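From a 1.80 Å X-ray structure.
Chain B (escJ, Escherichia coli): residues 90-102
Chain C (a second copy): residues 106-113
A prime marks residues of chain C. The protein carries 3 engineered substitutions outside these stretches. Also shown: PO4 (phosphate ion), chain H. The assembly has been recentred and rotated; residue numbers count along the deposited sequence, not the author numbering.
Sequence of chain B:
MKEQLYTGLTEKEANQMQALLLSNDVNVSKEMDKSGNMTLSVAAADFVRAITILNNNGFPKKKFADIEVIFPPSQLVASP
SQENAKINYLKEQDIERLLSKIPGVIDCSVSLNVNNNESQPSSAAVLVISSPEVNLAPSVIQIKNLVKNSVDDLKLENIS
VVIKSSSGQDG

Chain B (90-102) LKEQDIERLLSKI
Chain C (106-113) IDCSVSLN

Chain B is helical from Leu90, the helix having begun earlier in the chain, and a type I turn spans Leu99 to Ile102. Residues 106-113 of chain C form an extended strand. The two run nearly antiparallel, at 152° between their N-to-C directions, with axes 8.5 Å apart at closest approach. Leu98 CA lies 5.6 Å from Ser109′ CA, and Asp94 CA lies 6.9 Å from Ser111′ CA. Together the stretches bury 412 Å².

Ile106′ makes no contact. Asp107′ (chi1 t) points toward chain B. Its OD2 forms a salt bridge with Lys101 NZ at 3.0 Å and accepts from its own neighbour, Cys108′ N, at 2.9 Å. Lys101 has chi1 m and is t from chi2 to chi4, so its extended chain carries the ammonium to the strand.

Cys108′ (chi1 t) points away, but its backbone contributes: Lys101 NZ donates a weak hydrogen bond to Cys108′ O at 3.1 Å. Ser109′ (chi1 m) points toward the helix, and Lys101 NZ donates to its OG at 2.8 Å. Lys101 NZ also donates to phosphate O2 at 2.7 Å, so the ammonium contacts two anionic groups, the Asp107′ carboxylate and the phosphate. Leu98, t at both chi angles, packs its CG 3.6 Å from Ser109′ CB. The small serine lets the leucine come close to the strand.

Val110′ points away. Ser111′ (chi1 t) points toward the helix, its CB 4.3 Å from Leu98 CD1. Its OG donates to a water at 2.7 Å. That water also accepts from Lys91 NZ at 2.8 Å and donates to Asp94 OD2 at 2.9 Å, linking three polar side chains.

Leu112′ (chi1 m, chi2 t) points away, leaving its carbonyl to Lys91. Lys91 NZ donates a weak bond to Leu112′ O at 2.9 Å. Lys91 leaves sideways, and rotamers t, p, p, t bring its end nearer. Asn113′ lies sideways, outside direct contact.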

# COMPACT_ATOMS: atom_id res chain seq x y z
N LEU B 90 -13.14 2.23 -0.74
CA LEU B 90 -12.33 2.63 -1.89
C LEU B 90 -11.52 3.88 -1.56
O LEU B 90 -10.32 3.94 -1.88
CB LEU B 90 -13.22 2.89 -3.11
CG LEU B 90 -12.52 3.49 -4.34
CD1 LEU B 90 -11.45 2.57 -4.86
CD2 LEU B 90 -13.55 3.77 -5.42
N LYS B 91 -12.12 4.86 -0.90
CA LYS B 91 -11.42 6.08 -0.54
C LYS B 91 -10.31 5.81 0.49
O LYS B 91 -9.21 6.32 0.35
CB LYS B 91 -12.38 7.16 -0.05
CG LYS B 91 -11.69 8.48 0.33
CD LYS B 91 -11.07 9.23 -0.86
CE LYS B 91 -12.12 9.77 -1.81
NZ LYS B 91 -11.48 10.60 -2.92
N GLU B 92 -10.61 5.00 1.51
CA GLU B 92 -9.57 4.61 2.48
C GLU B 92 -8.36 3.99 1.79
O GLU B 92 -7.21 4.31 2.11
CB GLU B 92 -10.16 3.61 3.51
CG GLU B 92 -11.17 4.24 4.47
CD GLU B 92 -11.91 3.20 5.31
OE1 GLU B 92 -12.60 3.61 6.28
OE2 GLU B 92 -11.82 2.00 5.00
N GLN B 93 -8.62 3.10 0.85
CA GLN B 93 -7.58 2.42 0.11
C GLN B 93 -6.80 3.39 -0.79
O GLN B 93 -5.59 3.30 -0.88
CB GLN B 93 -8.17 1.27 -0.70
CG GLN B 93 -8.74 0.16 0.22
CD GLN B 93 -7.64 -0.64 0.93
OE1 GLN B 93 -7.59 -0.72 2.18
NE2 GLN B 93 -6.77 -1.23 0.15
N ASP B 94 -7.52 4.33 -1.41
CA ASP B 94 -6.86 5.34 -2.23
C ASP B 94 -5.90 6.18 -1.41
O ASP B 94 -4.79 6.51 -1.87
CB ASP B 94 -7.89 6.26 -2.88
CG ASP B 94 -8.66 5.61 -4.00
OD1 ASP B 94 -8.31 4.51 -4.50
OD2 ASP B 94 -9.67 6.19 -4.47
N ILE B 95 -6.32 6.55 -0.21
CA ILE B 95 -5.49 7.36 0.66
C ILE B 95 -4.30 6.55 1.18
O ILE B 95 -3.18 7.05 1.22
CB ILE B 95 -6.31 7.98 1.82
CG1 ILE B 95 -7.36 8.97 1.29
CG2 ILE B 95 -5.41 8.71 2.77
CD1 ILE B 95 -8.36 9.41 2.38
N GLU B 96 -4.53 5.30 1.59
CA GLU B 96 -3.42 4.42 1.98
C GLU B 96 -2.40 4.27 0.84
O GLU B 96 -1.18 4.31 1.06
CB GLU B 96 -3.94 3.05 2.43
CG GLU B 96 -4.70 3.08 3.75
CD GLU B 96 -5.24 1.72 4.14
OE1 GLU B 96 -6.10 1.66 5.04
OE2 GLU B 96 -4.80 0.71 3.55
N ARG B 97 -2.89 4.14 -0.38
CA ARG B 97 -2.03 3.98 -1.55
C ARG B 97 -1.17 5.22 -1.76
O ARG B 97 0.04 5.11 -2.02
CB ARG B 97 -2.85 3.70 -2.81
CG ARG B 97 -1.98 3.55 -4.04
CD ARG B 97 -2.73 3.57 -5.30
NE ARG B 97 -3.31 2.27 -5.52
CZ ARG B 97 -4.57 2.00 -5.44
NH1 ARG B 97 -5.45 2.96 -5.16
NH2 ARG B 97 -4.98 0.74 -5.68
N LEU B 98 -1.78 6.38 -1.62
CA LEU B 98 -1.07 7.65 -1.77
C LEU B 98 -0.02 7.84 -0.67
O LEU B 98 1.15 8.10 -0.95
CB LEU B 98 -2.09 8.79 -1.78
CG LEU B 98 -1.59 10.22 -1.96
CD1 LEU B 98 -2.65 11.13 -2.60
CD2 LEU B 98 -1.11 10.81 -0.68
N LEU B 99 -0.43 7.69 0.60
CA LEU B 99 0.48 7.92 1.71
C LEU B 99 1.64 6.94 1.72
O LEU B 99 2.75 7.28 2.14
CB LEU B 99 -0.26 7.83 3.06
CG LEU B 99 -1.26 8.95 3.31
CD1 LEU B 99 -1.99 8.71 4.64
CD2 LEU B 99 -0.60 10.30 3.27
N SER B 100 1.39 5.74 1.20
CA SER B 100 2.41 4.68 1.14
C SER B 100 3.56 4.97 0.17
O SER B 100 4.61 4.31 0.20
CB SER B 100 1.75 3.34 0.86
OG SER B 100 0.91 2.96 1.95
N LYS B 101 3.39 5.97 -0.68
CA LYS B 101 4.49 6.46 -1.53
C LYS B 101 5.44 7.44 -0.86
O LYS B 101 6.49 7.77 -1.43
CB LYS B 101 3.91 7.08 -2.79
CG LYS B 101 3.15 6.10 -3.64
CD LYS B 101 2.73 6.71 -4.98
CE LYS B 101 1.91 5.74 -5.82
NZ LYS B 101 1.50 6.38 -7.09
N ILE B 102 5.09 7.94 0.32
CA ILE B 102 5.98 8.80 1.06
C ILE B 102 7.17 7.97 1.54
O ILE B 102 6.98 6.92 2.19
CB ILE B 102 5.25 9.46 2.25
CG1 ILE B 102 4.14 10.40 1.76
CG2 ILE B 102 6.24 10.20 3.13
CD1 ILE B 102 3.23 10.89 2.87
N ILE C 106 8.76 11.33 -11.01
CA ILE C 106 8.94 9.89 -11.21
C ILE C 106 7.82 9.04 -10.64
O ILE C 106 7.71 7.85 -10.95
CB ILE C 106 10.34 9.43 -10.75
CG1 ILE C 106 10.53 9.64 -9.24
CG2 ILE C 106 11.40 10.15 -11.54
CD1 ILE C 106 11.82 9.07 -8.75
N ASP C 107 6.97 9.64 -9.82
CA ASP C 107 5.74 9.00 -9.37
C ASP C 107 4.78 10.08 -8.90
O ASP C 107 5.19 11.18 -8.59
CB ASP C 107 6.03 7.99 -8.23
CG ASP C 107 4.95 6.93 -8.09
OD1 ASP C 107 5.15 6.01 -7.26
OD2 ASP C 107 3.89 6.92 -8.75
N CYS C 108 3.49 9.78 -8.90
CA CYS C 108 2.44 10.76 -8.62
C CYS C 108 1.21 10.01 -8.14
O CYS C 108 0.90 8.93 -8.66
CB CYS C 108 2.07 11.53 -9.93
SG CYS C 108 0.85 12.81 -9.68
N SER C 109 0.52 10.56 -7.15
CA SER C 109 -0.80 10.09 -6.75
C SER C 109 -1.72 11.28 -6.63
O SER C 109 -1.34 12.29 -6.07
CB SER C 109 -0.74 9.35 -5.40
OG SER C 109 -0.24 8.06 -5.59
N VAL C 110 -2.95 11.14 -7.13
CA VAL C 110 -3.97 12.17 -7.01
C VAL C 110 -5.22 11.53 -6.40
O VAL C 110 -5.67 10.48 -6.86
CB VAL C 110 -4.32 12.82 -8.38
CG1 VAL C 110 -5.49 13.79 -8.24
CG2 VAL C 110 -3.13 13.54 -8.95
N SER C 111 -5.75 12.15 -5.36
CA SER C 111 -7.03 11.75 -4.78
C SER C 111 -7.95 12.96 -4.83
O SER C 111 -7.67 13.98 -4.20
CB SER C 111 -6.84 11.26 -3.34
OG SER C 111 -8.07 10.75 -2.83
N LEU C 112 -9.05 12.83 -5.56
CA LEU C 112 -9.97 13.93 -5.81
C LEU C 112 -11.26 13.75 -5.02
O LEU C 112 -11.77 12.65 -4.93
CB LEU C 112 -10.37 13.98 -7.28
CG LEU C 112 -9.29 14.33 -8.29
CD1 LEU C 112 -9.91 14.22 -9.69
CD2 LEU C 112 -8.72 15.71 -8.03
N ASN C 113 -11.76 14.86 -4.51
CA ASN C 113 -13.04 14.97 -3.80
C ASN C 113 -13.90 15.94 -4.60
O ASN C 113 -13.79 17.13 -4.42
CB ASN C 113 -12.78 15.53 -2.39
CG ASN C 113 -14.03 16.11 -1.73
OD1 ASN C 113 -13.97 17.17 -1.07
ND2 ASN C 113 -15.16 15.47 -1.95
P PO4 H . -1.53 4.84 -9.15
O1 PO4 H . -1.47 5.00 -10.66
O2 PO4 H . -0.13 4.74 -8.57
O3 PO4 H . -2.27 3.55 -8.86
O4 PO4 H . -2.29 6.02 -8.59
O HOH W 1 -9.59 9.09 -4.34